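Local coordinates for protein histone-lysine N-methyltransferase, H3 lysine-9 specific SUVH4 (Arabidopsis thaliana, PDB 4QEO) that transfers methyl groups from S-adenosyl-L-methionine to a lysine of histone H3 and binds methylated DNA, so coupling DNA methylation to transcriptional repression, at residues 124-130 and 205-211; 251-257 and 353-359; 320-324 and 376-380. The contacts are given in a common frame with arbitrary orientation. Residues are numbered along the deposited sequence.

In the fold
Interaction 1 lies in the SRA domain, where it helps form the pocket for the methylated cytosine. Interactions 2 and 3 join pre-SET to SET segments. The centre of interaction 1 is about 41 Å from that of interaction 2 and about 38 Å from that of interaction 3. The latter two have centres about 17 Å apart and touch: Arg354 NH2 probably hydrogen-bonds to Asp321 O (2.6 Å), and Phe355 packs on Ser379 and Pro380. Their segments alternate along the chain. Interaction 2 is near the cofactor site, with the Val359 side chain about 8 Å from the bound S-adenosyl-L-homocysteine.

Interaction 1: 124-130 and 205-211; sequences DTVTYTG and YKYRLKR. With nucleotides of chain B.
Strand 125-129 runs antiparallel to strand 205-211, both extended. The axes of the two segments approach to 4.5 Å at 157°. The register runs from Asp124-Arg211 to Gly130-Tyr205. Asp124 O accepts from Arg211 N (3.0 Å). Arg211 NE is hydrogen-bonded to Asp185 O and NH1 to Pro216 O; a water is an extra link, from Arg211 NH1 (2.9 Å) to Asp124 OD1 (3.2 Å, weak). Thr125 (m) and Lys210 form a non-hydrogen-bonded pair; Lys210 NZ donates to Thr125 OG1 (3.3 Å). Val126 N donates to Leu209 O (3.0 Å) and Leu209 N to Val126 O (2.9 Å). On the other face from Thr125, Val126 CG1 meets Leu209 CD1 (4.1 Å). Thr127 (m) shares the Thr125 face. Arg208 (chi1 t, chi2 p, chi3 p) donates from NH1 (2.9 Å) and NE (3.0 Å) to Thr127 OG1. Tyr128 (t) N donates to Tyr207 O (2.8 Å) and Tyr207 N to Tyr128 O (2.9 Å). N4 of 5CM7 of chain B lies over one face of the Tyr128 ring; Tyr128 OH is 3.2 Å from its C5. Thr129 O accepts from that N4 (2.8 Å), characteristic of the flipped-base pocket of SRA domains. Gly130 N donates to Tyr205 O (2.9 Å). Strand 120-122 flanks 125-129, and 180-197 flanks 203-211. Strand 106-112 packs against Val126, Tyr128 and Leu209; its Val111 O is hydrogen-bonded to Tyr128 OH.

Interaction 2: 251-257 and 353-359; sequences FKGIPAT and LRFNLEV
This is a short parallel beta pairing between a pre-SET segment and the first strand of the SET region, in a sheet that also holds strands 240-242 and 367-371. Ala256 bridges Val359 (CA-CA 4.5 Å). Val359 N donates to Pro255 O (2.9 Å), and Thr257 N to Val359 O (2.9 Å). Earlier the segments are further apart, Phe251 CA to Leu353 CA 6.0 Å and Lys252 CA to Asn356 CA 6.2 Å. Two waters bridge them here. One accepts from Phe251 N (2.7 Å) and Leu353 N (3.2 Å). The other accepts from Leu357 N (2.8 Å) and lies 2.7 Å from Phe355 O and 3.2 Å from Gly253 O. Ile254 (m) packs CD1 on Leu353 CD2 (3.9 Å) and CG2 on Val359 CG2 (4.1 Å). Lys252 (chi1 m, chi2 and chi3 t) puts CE 3.4 Å from Arg354 O. Val359 packs on Trp367, which by similarity binds S-adenosyl-L-methionine. Thr257 (p) OG1 donates to Glu358 OE2 (2.8 Å). Glu358 OE1 meets Arg370 (salt bridge) and Trp372. The buried carboxylate thus links both neighbouring strands, while Ile254, Leu353, Ala256 and Val359 supply apolar packing.

Interaction 3: 320-324 and 376-380; sequences NDGRL and PAGSP
Backbone bonding is led by Leu324 N, which donates to Gly378 O (2.7 Å). Their CA atoms are 4.4 Å apart. Arg323 CA adds a CA-H...O contact to Gly378 O (3.4 Å). Before strand 323-324, Asn320 (phi/psi 52/43) and Asp321 (69/17) are left-handed; Gly322 is at 112/123, where a CB would be jammed. Segment 376-380 contains a type II beta turn, Pro376 to Ser379, closed by Ser379 N to Pro376 O (3.1 Å). Ser379 OG also donates to Pro376 O (2.9 Å). Gly378 sits at 100/-11, and a CB there would clash with Leu324 O. This turn leads into strand 380-383 of the SET domain and receives the edge of the small pre-SET hairpin of strands 316-317 and 323-324. Side-chain bonding centres on Arg323 (chi1 m, chi2 t, chi3 p). Its NE donates to Ala377 O (2.9 Å), with a weak bond from NH2 to the same Ala377 O (3.1 Å). Arg323 NH1 donates to Asn320 OD1 (2.8 Å). In packing contacts, Pro376 CB lies over one guanidinium face, 3.6 Å from Arg323 CZ. Helix 10-30 covers Arg323 with Tyr25 and Leu26.

Interaction 1: 124-130 and 205-211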
loop_
_atom_site.group_PDB
_atom_site.type_symbol
_atom_site.label_atom_id
_atom_site.label_comp_id
_atom_site.label_asym_id
_atom_site.label_seq_id
_atom_site.Cartn_x
_atom_site.Cartn_y
_atom_site.Cartn_z
ATOM N N ASP A 124 18.958 10.143 16.508
ATOM C CA ASP A 124 18.911 9.479 17.790
ATOM C C ASP A 124 18.603 10.471 18.903
ATOM O O ASP A 124 18.147 10.126 19.931
ATOM C CB ASP A 124 20.210 8.766 18.086
ATOM C CG ASP A 124 20.281 7.383 17.484
ATOM O OD1 ASP A 124 19.460 7.002 16.662
ATOM O OD2 ASP A 124 21.200 6.664 17.857
ATOM N N THR A 125 18.907 11.720 18.662
ATOM C CA THR A 125 18.617 12.771 19.623
ATOM C C THR A 125 17.706 13.816 18.998
ATOM O O THR A 125 17.945 14.203 17.889
ATOM C CB THR A 125 19.903 13.450 20.118
ATOM O OG1 THR A 125 20.692 12.516 20.833
ATOM C CG2 THR A 125 19.581 14.596 21.022
ATOM N N VAL A 126 16.672 14.248 19.717
ATOM C CA VAL A 126 15.743 15.237 19.189
ATOM C C VAL A 126 15.460 16.290 20.264
ATOM O O VAL A 126 15.402 15.964 21.442
ATOM C CB VAL A 126 14.410 14.547 18.783
ATOM C CG1 VAL A 126 13.330 15.561 18.473
ATOM C CG2 VAL A 126 14.640 13.644 17.559
ATOM N N THR A 127 15.312 17.549 19.853
ATOM C CA THR A 127 14.787 18.570 20.743
ATOM C C THR A 127 13.420 18.954 20.194
ATOM O O THR A 127 13.320 19.610 19.162
ATOM C CB THR A 127 15.719 19.794 20.820
ATOM O OG1 THR A 127 17.022 19.355 21.208
ATOM C CG2 THR A 127 15.215 20.799 21.889
ATOM N N TYR A 128 12.371 18.491 20.862
ATOM C CA TYR A 128 10.998 18.621 20.364
ATOM C C TYR A 128 10.291 19.744 21.115
ATOM O O TYR A 128 10.254 19.753 22.355
ATOM C CB TYR A 128 10.263 17.304 20.604
ATOM C CG TYR A 128 8.904 17.210 19.948
ATOM C CD1 TYR A 128 8.782 17.039 18.579
ATOM C CD2 TYR A 128 7.744 17.272 20.707
ATOM C CE1 TYR A 128 7.509 16.924 17.981
ATOM C CE2 TYR A 128 6.498 17.153 20.132
ATOM C CZ TYR A 128 6.383 16.982 18.771
ATOM O OH TYR A 128 5.130 16.864 18.216
ATOM N N THR A 129 9.753 20.709 20.373
ATOM C CA THR A 129 9.046 21.798 21.008
ATOM C C THR A 129 7.699 21.321 21.519
ATOM O O THR A 129 7.026 20.533 20.856
ATOM C CB THR A 129 8.835 22.956 20.040
ATOM O OG1 THR A 129 10.044 23.181 19.314
ATOM C CG2 THR A 129 8.439 24.249 20.796
ATOM N N GLY A 130 7.290 21.821 22.686
ATOM C CA GLY A 130 5.940 21.571 23.154
ATOM C C GLY A 130 4.886 22.157 22.218
ATOM O O GLY A 130 5.202 22.890 21.281
ATOM N N TYR A 205 8.397 25.421 25.626
ATOM C CA TYR A 205 8.891 24.273 26.365
ATOM C C TYR A 205 9.653 23.431 25.372
ATOM O O TYR A 205 9.279 23.351 24.220
ATOM C CB TYR A 205 7.740 23.512 27.029
ATOM C CG TYR A 205 7.280 24.283 28.238
ATOM C CD1 TYR A 205 6.313 25.292 28.126
ATOM C CD2 TYR A 205 7.882 24.083 29.468
ATOM C CE1 TYR A 205 5.929 26.047 29.236
ATOM C CE2 TYR A 205 7.513 24.822 30.576
ATOM C CZ TYR A 205 6.539 25.799 30.455
ATOM O OH TYR A 205 6.183 26.525 31.554
ATOM N N LYS A 206 10.753 22.841 25.813
ATOM C CA LYS A 206 11.594 22.038 24.943
ATOM C C LYS A 206 11.805 20.709 25.626
ATOM O O LYS A 206 12.038 20.681 26.835
ATOM C CB LYS A 206 12.969 22.717 24.719
ATOM C CG LYS A 206 12.894 23.985 23.862
ATOM C CD LYS A 206 14.292 24.404 23.415
ATOM C CE LYS A 206 14.226 25.086 22.072
ATOM N NZ LYS A 206 15.521 25.703 21.675
ATOM N N TYR A 207 11.727 19.635 24.842
ATOM C CA TYR A 207 11.772 18.269 25.329
ATOM C C TYR A 207 12.930 17.583 24.638
ATOM O O TYR A 207 12.943 17.433 23.435
ATOM C CB TYR A 207 10.424 17.538 25.085
ATOM C CG TYR A 207 9.338 18.206 25.906
ATOM C CD1 TYR A 207 8.652 19.299 25.409
ATOM C CD2 TYR A 207 9.068 17.788 27.202
ATOM C CE1 TYR A 207 7.690 19.961 26.168
ATOM C CE2 TYR A 207 8.104 18.451 27.980
ATOM C CZ TYR A 207 7.431 19.538 27.443
ATOM O OH TYR A 207 6.487 20.197 28.198
ATOM N N ARG A 208 13.936 17.210 25.415
ATOM C CA ARG A 208 15.056 16.481 24.856
ATOM C C ARG A 208 14.773 14.987 24.974
ATOM O O ARG A 208 14.614 14.439 26.106
ATOM C CB ARG A 208 16.341 16.863 25.583
ATOM C CG ARG A 208 17.540 15.972 25.285
ATOM C CD ARG A 208 18.090 16.199 23.879
ATOM N NE ARG A 208 18.093 17.605 23.454
ATOM C CZ ARG A 208 19.036 18.486 23.789
ATOM N NH1 ARG A 208 18.980 19.744 23.366
ATOM N NH2 ARG A 208 20.033 18.115 24.568
ATOM N N LEU A 209 14.728 14.369 23.788
ATOM C CA LEU A 209 14.392 12.962 23.591
ATOM C C LEU A 209 15.611 12.203 23.100
ATOM O O LEU A 209 16.386 12.721 22.281
ATOM C CB LEU A 209 13.293 12.825 22.538
ATOM C CG LEU A 209 12.173 13.880 22.573
ATOM C CD1 LEU A 209 11.216 13.641 21.425
ATOM C CD2 LEU A 209 11.454 13.784 23.871
ATOM N N LYS A 210 15.756 10.972 23.594
ATOM C CA LYS A 210 16.862 10.085 23.221
ATOM C C LYS A 210 16.259 8.757 22.843
ATOM O O LYS A 210 15.478 8.202 23.617
ATOM C CB LYS A 210 17.783 9.852 24.438
ATOM C CG LYS A 210 18.289 11.107 25.126
ATOM C CD LYS A 210 19.145 11.952 24.193
ATOM C CE LYS A 210 20.451 12.382 24.861
ATOM N NZ LYS A 210 21.277 13.255 23.974
ATOM N N ARG A 211 16.625 8.245 21.675
ATOM C CA ARG A 211 16.067 6.997 21.171
ATOM C C ARG A 211 16.507 5.845 22.072
ATOM O O ARG A 211 17.655 5.783 22.490
ATOM C CB ARG A 211 16.534 6.752 19.734
ATOM C CG ARG A 211 15.763 5.663 19.000
ATOM C CD ARG A 211 16.061 5.727 17.526
ATOM N NE ARG A 211 15.203 4.864 16.717
ATOM C CZ ARG A 211 15.537 3.634 16.338
ATOM N NH1 ARG A 211 16.691 3.099 16.741
ATOM N NH2 ARG A 211 14.711 2.925 15.579
ATOM N N1 5CM B 7 4.325 19.610 15.084
ATOM C C2 5CM B 7 5.708 19.682 14.878
ATOM N N3 5CM B 7 6.568 19.874 15.880
ATOM C C4 5CM B 7 6.148 20.006 17.109
ATOM C C5 5CM B 7 4.710 19.940 17.347
ATOM C C5A 5CM B 7 4.206 20.101 18.731
ATOM C C6 5CM B 7 3.852 19.761 16.295
ATOM O O2 5CM B 7 6.174 19.544 13.786
ATOM N N4 5CM B 7 6.963 20.197 18.109
ATOM C "C1'" 5CM B 7 3.443 19.484 13.946
ATOM C "C2'" 5CM B 7 2.288 18.498 13.944
ATOM C "C3'" 5CM B 7 1.338 19.180 12.989
ATOM C "C4'" 5CM B 7 1.476 20.632 13.400
ATOM O "O4'" 5CM B 7 2.813 20.743 13.823
ATOM O "O3'" 5CM B 7 1.782 19.082 11.647
ATOM C "C5'" 5CM B 7 0.474 21.134 14.444
ATOM O "O5'" 5CM B 7 0.399 20.409 15.644
ATOM P P 5CM B 7 -0.020 21.046 17.004
ATOM O OP1 5CM B 7 0.321 20.119 18.030
ATOM O OP2 5CM B 7 0.423 22.391 17.064
HETATM O O HOH W 1 18.887 4.236 18.242
#

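Interaction 2: 251-257 and 353-359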
loop_
_atom_site.group_PDB
_atom_site.type_symbol
_atom_site.label_atom_id
_atom_site.label_comp_id
_atom_site.label_asym_id
_atom_site.label_seq_id
_atom_site.Cartn_x
_atom_site.Cartn_y
_atom_site.Cartn_z
ATOM N N PHE A 251 5.913 1.894 -21.282
ATOM C CA PHE A 251 6.066 3.335 -21.227
ATOM C C PHE A 251 7.211 3.725 -20.296
ATOM O O PHE A 251 7.867 4.744 -20.480
ATOM C CB PHE A 251 4.755 3.958 -20.761
ATOM C CG PHE A 251 4.864 5.406 -20.431
ATOM C CD1 PHE A 251 5.039 6.340 -21.433
ATOM C CD2 PHE A 251 4.788 5.836 -19.116
ATOM C CE1 PHE A 251 5.139 7.678 -21.132
ATOM C CE2 PHE A 251 4.885 7.175 -18.806
ATOM C CZ PHE A 251 5.063 8.100 -19.815
ATOM N N LYS A 252 7.443 2.893 -19.294
ATOM C CA LYS A 252 8.573 3.062 -18.401
ATOM C C LYS A 252 9.405 1.803 -18.458
ATOM O O LYS A 252 8.878 0.709 -18.285
ATOM C CB LYS A 252 8.070 3.300 -16.989
ATOM C CG LYS A 252 7.309 4.596 -16.856
ATOM C CD LYS A 252 6.747 4.746 -15.468
ATOM C CE LYS A 252 6.333 6.172 -15.203
ATOM N NZ LYS A 252 7.179 6.777 -14.142
ATOM N N GLY A 253 10.701 1.954 -18.716
ATOM C CA GLY A 253 11.586 0.813 -18.848
ATOM C C GLY A 253 11.636 -0.024 -17.585
ATOM O O GLY A 253 11.510 0.494 -16.477
ATOM N N ILE A 254 11.812 -1.330 -17.753
ATOM C CA ILE A 254 11.918 -2.229 -16.613
ATOM C C ILE A 254 13.281 -2.919 -16.594
ATOM O O ILE A 254 13.467 -3.965 -17.211
ATOM C CB ILE A 254 10.790 -3.282 -16.621
ATOM C CG1 ILE A 254 9.422 -2.598 -16.677
ATOM C CG2 ILE A 254 10.876 -4.168 -15.390
ATOM C CD1 ILE A 254 8.282 -3.530 -17.086
ATOM N N PRO A 255 14.251 -2.314 -15.904
ATOM C CA PRO A 255 15.573 -2.934 -15.763
ATOM C C PRO A 255 15.544 -4.244 -14.976
ATOM O O PRO A 255 14.654 -4.478 -14.153
ATOM C CB PRO A 255 16.382 -1.873 -15.006
ATOM C CG PRO A 255 15.368 -0.952 -14.413
ATOM C CD PRO A 255 14.223 -0.945 -15.363
ATOM N N ALA A 256 16.527 -5.095 -15.239
ATOM C CA ALA A 256 16.667 -6.346 -14.511
ATOM C C ALA A 256 18.066 -6.461 -13.914
ATOM O O ALA A 256 19.052 -6.160 -14.579
ATOM C CB ALA A 256 16.371 -7.529 -15.425
ATOM N N THR A 257 18.149 -6.890 -12.657
ATOM C CA THR A 257 19.440 -7.071 -12.001
ATOM C C THR A 257 19.576 -8.448 -11.375
ATOM O O THR A 257 18.604 -9.020 -10.889
ATOM C CB THR A 257 19.688 -6.010 -10.908
ATOM O OG1 THR A 257 18.688 -6.129 -9.887
ATOM C CG2 THR A 257 19.646 -4.605 -11.504
ATOM N N LEU A 353 1.832 1.694 -18.116
ATOM C CA LEU A 353 2.488 1.406 -16.855
ATOM C C LEU A 353 2.832 2.725 -16.164
ATOM O O LEU A 353 3.471 3.595 -16.756
ATOM C CB LEU A 353 3.732 0.547 -17.098
ATOM C CG LEU A 353 4.622 0.275 -15.886
ATOM C CD1 LEU A 353 3.837 -0.440 -14.802
ATOM C CD2 LEU A 353 5.828 -0.544 -16.320
ATOM N N ARG A 354 2.359 2.880 -14.930
ATOM C CA ARG A 354 2.482 4.133 -14.198
ATOM C C ARG A 354 3.737 4.205 -13.348
ATOM O O ARG A 354 4.074 5.278 -12.872
ATOM C CB ARG A 354 1.315 4.314 -13.218
ATOM C CG ARG A 354 -0.066 4.371 -13.800
ATOM C CD ARG A 354 -1.090 4.076 -12.704
ATOM N NE ARG A 354 -2.453 4.435 -13.087
ATOM C CZ ARG A 354 -3.160 3.798 -14.019
ATOM N NH1 ARG A 354 -2.635 2.772 -14.680
ATOM N NH2 ARG A 354 -4.391 4.194 -14.301
ATOM N N PHE A 355 4.388 3.072 -13.098
ATOM C CA PHE A 355 5.446 3.036 -12.080
ATOM C C PHE A 355 6.779 2.537 -12.611
ATOM O O PHE A 355 6.825 1.704 -13.516
ATOM C CB PHE A 355 5.047 2.144 -10.892
ATOM C CG PHE A 355 3.676 2.425 -10.347
ATOM C CD1 PHE A 355 3.450 3.516 -9.536
ATOM C CD2 PHE A 355 2.616 1.584 -10.638
ATOM C CE1 PHE A 355 2.185 3.779 -9.029
ATOM C CE2 PHE A 355 1.349 1.839 -10.137
ATOM C CZ PHE A 355 1.134 2.942 -9.332
ATOM N N ASN A 356 7.860 3.026 -12.008
ATOM C CA ASN A 356 9.193 2.532 -12.304
ATOM C C ASN A 356 9.448 1.245 -11.529
ATOM O O ASN A 356 9.527 1.258 -10.309
ATOM C CB ASN A 356 10.236 3.601 -11.952
ATOM C CG ASN A 356 10.092 4.857 -12.811
ATOM O OD1 ASN A 356 10.048 4.778 -14.036
ATOM N ND2 ASN A 356 10.011 6.019 -12.166
ATOM N N LEU A 357 9.573 0.139 -12.247
ATOM C CA LEU A 357 9.713 -1.160 -11.615
ATOM C C LEU A 357 11.047 -1.781 -11.958
ATOM O O LEU A 357 11.751 -1.333 -12.862
ATOM C CB LEU A 357 8.605 -2.101 -12.087
ATOM C CG LEU A 357 7.171 -1.599 -11.922
ATOM C CD1 LEU A 357 6.197 -2.665 -12.371
ATOM C CD2 LEU A 357 6.900 -1.186 -10.479
ATOM N N GLU A 358 11.378 -2.844 -11.242
ATOM C CA GLU A 358 12.626 -3.540 -11.469
ATOM C C GLU A 358 12.408 -5.032 -11.282
ATOM O O GLU A 358 11.711 -5.454 -10.358
ATOM C CB GLU A 358 13.690 -3.023 -10.495
ATOM C CG GLU A 358 15.005 -3.781 -10.533
ATOM C CD GLU A 358 15.929 -3.425 -9.366
ATOM O OE1 GLU A 358 15.562 -2.560 -8.544
ATOM O OE2 GLU A 358 17.025 -4.023 -9.268
ATOM N N VAL A 359 12.972 -5.829 -12.181
ATOM C CA VAL A 359 13.029 -7.266 -11.964
ATOM C C VAL A 359 14.385 -7.562 -11.350
ATOM O O VAL A 359 15.395 -7.028 -11.795
ATOM C CB VAL A 359 12.844 -8.050 -13.278
ATOM C CG1 VAL A 359 13.147 -9.529 -13.073
ATOM C CG2 VAL A 359 11.428 -7.864 -13.796
HETATM O O HOH W 2 3.552 0.859 -20.661
HETATM O O HOH W 3 8.668 0.315 -14.931
#

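Interaction 3: 320-324 and 376-380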
loop_
_atom_site.group_PDB
_atom_site.type_symbol
_atom_site.label_atom_id
_atom_site.label_comp_id
_atom_site.label_asym_id
_atom_site.label_seq_id
_atom_site.Cartn_x
_atom_site.Cartn_y
_atom_site.Cartn_z
ATOM N N ASN A 320 -5.097 9.918 -8.631
ATOM C CA ASN A 320 -3.789 9.361 -8.948
ATOM C C ASN A 320 -3.859 8.546 -10.244
ATOM O O ASN A 320 -3.329 7.438 -10.316
ATOM C CB ASN A 320 -3.275 8.465 -7.801
ATOM C CG ASN A 320 -3.276 9.161 -6.443
ATOM O OD1 ASN A 320 -3.519 8.527 -5.409
ATOM N ND2 ASN A 320 -2.985 10.457 -6.436
ATOM N N ASP A 321 -4.557 9.085 -11.241
ATOM C CA ASP A 321 -4.717 8.434 -12.544
ATOM C C ASP A 321 -5.582 7.180 -12.509
ATOM O O ASP A 321 -5.553 6.376 -13.442
ATOM C CB ASP A 321 -3.363 8.134 -13.196
ATOM C CG ASP A 321 -2.613 9.388 -13.567
ATOM O OD1 ASP A 321 -3.244 10.301 -14.145
ATOM O OD2 ASP A 321 -1.403 9.468 -13.266
ATOM N N GLY A 322 -6.353 7.017 -11.435
ATOM C CA GLY A 322 -7.361 5.970 -11.377
ATOM C C GLY A 322 -7.037 4.890 -10.361
ATOM O O GLY A 322 -5.988 4.257 -10.436
ATOM N N ARG A 323 -7.947 4.676 -9.416
ATOM C CA ARG A 323 -7.748 3.684 -8.364
ATOM C C ARG A 323 -9.020 2.863 -8.165
ATOM O O ARG A 323 -10.127 3.405 -8.119
ATOM C CB ARG A 323 -7.308 4.356 -7.050
ATOM C CG ARG A 323 -5.832 4.788 -7.047
ATOM C CD ARG A 323 -5.486 5.762 -5.899
ATOM N NE ARG A 323 -5.522 5.117 -4.588
ATOM C CZ ARG A 323 -5.212 5.723 -3.439
ATOM N NH1 ARG A 323 -4.834 6.997 -3.431
ATOM N NH2 ARG A 323 -5.269 5.048 -2.293
ATOM N N LEU A 324 -8.858 1.549 -8.091
ATOM C CA LEU A 324 -9.985 0.664 -7.845
ATOM C C LEU A 324 -10.421 0.863 -6.411
ATOM O O LEU A 324 -9.595 0.811 -5.496
ATOM C CB LEU A 324 -9.580 -0.790 -8.065
ATOM C CG LEU A 324 -10.665 -1.845 -7.861
ATOM C CD1 LEU A 324 -11.782 -1.674 -8.908
ATOM C CD2 LEU A 324 -10.039 -3.222 -7.961
ATOM N N PRO A 376 0.027 3.565 -4.592
ATOM C CA PRO A 376 -1.177 3.712 -3.768
ATOM C C PRO A 376 -2.094 2.500 -3.891
ATOM O O PRO A 376 -2.198 1.901 -4.966
ATOM C CB PRO A 376 -1.861 4.956 -4.359
ATOM C CG PRO A 376 -0.771 5.685 -5.091
ATOM C CD PRO A 376 0.112 4.599 -5.635
ATOM N N ALA A 377 -2.758 2.154 -2.795
ATOM C CA ALA A 377 -3.715 1.048 -2.778
ATOM C C ALA A 377 -4.834 1.305 -3.777
ATOM O O ALA A 377 -5.417 2.383 -3.787
ATOM C CB ALA A 377 -4.295 0.884 -1.370
ATOM N N GLY A 378 -5.136 0.312 -4.609
ATOM C CA GLY A 378 -6.158 0.455 -5.624
ATOM C C GLY A 378 -5.576 0.736 -6.994
ATOM O O GLY A 378 -6.290 0.679 -7.988
ATOM N N SER A 379 -4.283 1.040 -7.060
ATOM C CA SER A 379 -3.652 1.341 -8.340
ATOM C C SER A 379 -3.460 0.047 -9.095
ATOM O O SER A 379 -3.118 -0.983 -8.494
ATOM C CB SER A 379 -2.291 2.033 -8.160
ATOM O OG SER A 379 -2.399 3.270 -7.475
ATOM N N PRO A 380 -3.693 0.084 -10.414
ATOM C CA PRO A 380 -3.375 -1.096 -11.222
ATOM C C PRO A 380 -1.870 -1.242 -11.354
ATOM O O PRO A 380 -1.158 -0.248 -11.525
ATOM C CB PRO A 380 -3.999 -0.767 -12.579
ATOM C CG PRO A 380 -4.013 0.732 -12.629
ATOM C CD PRO A 380 -4.259 1.185 -11.223
#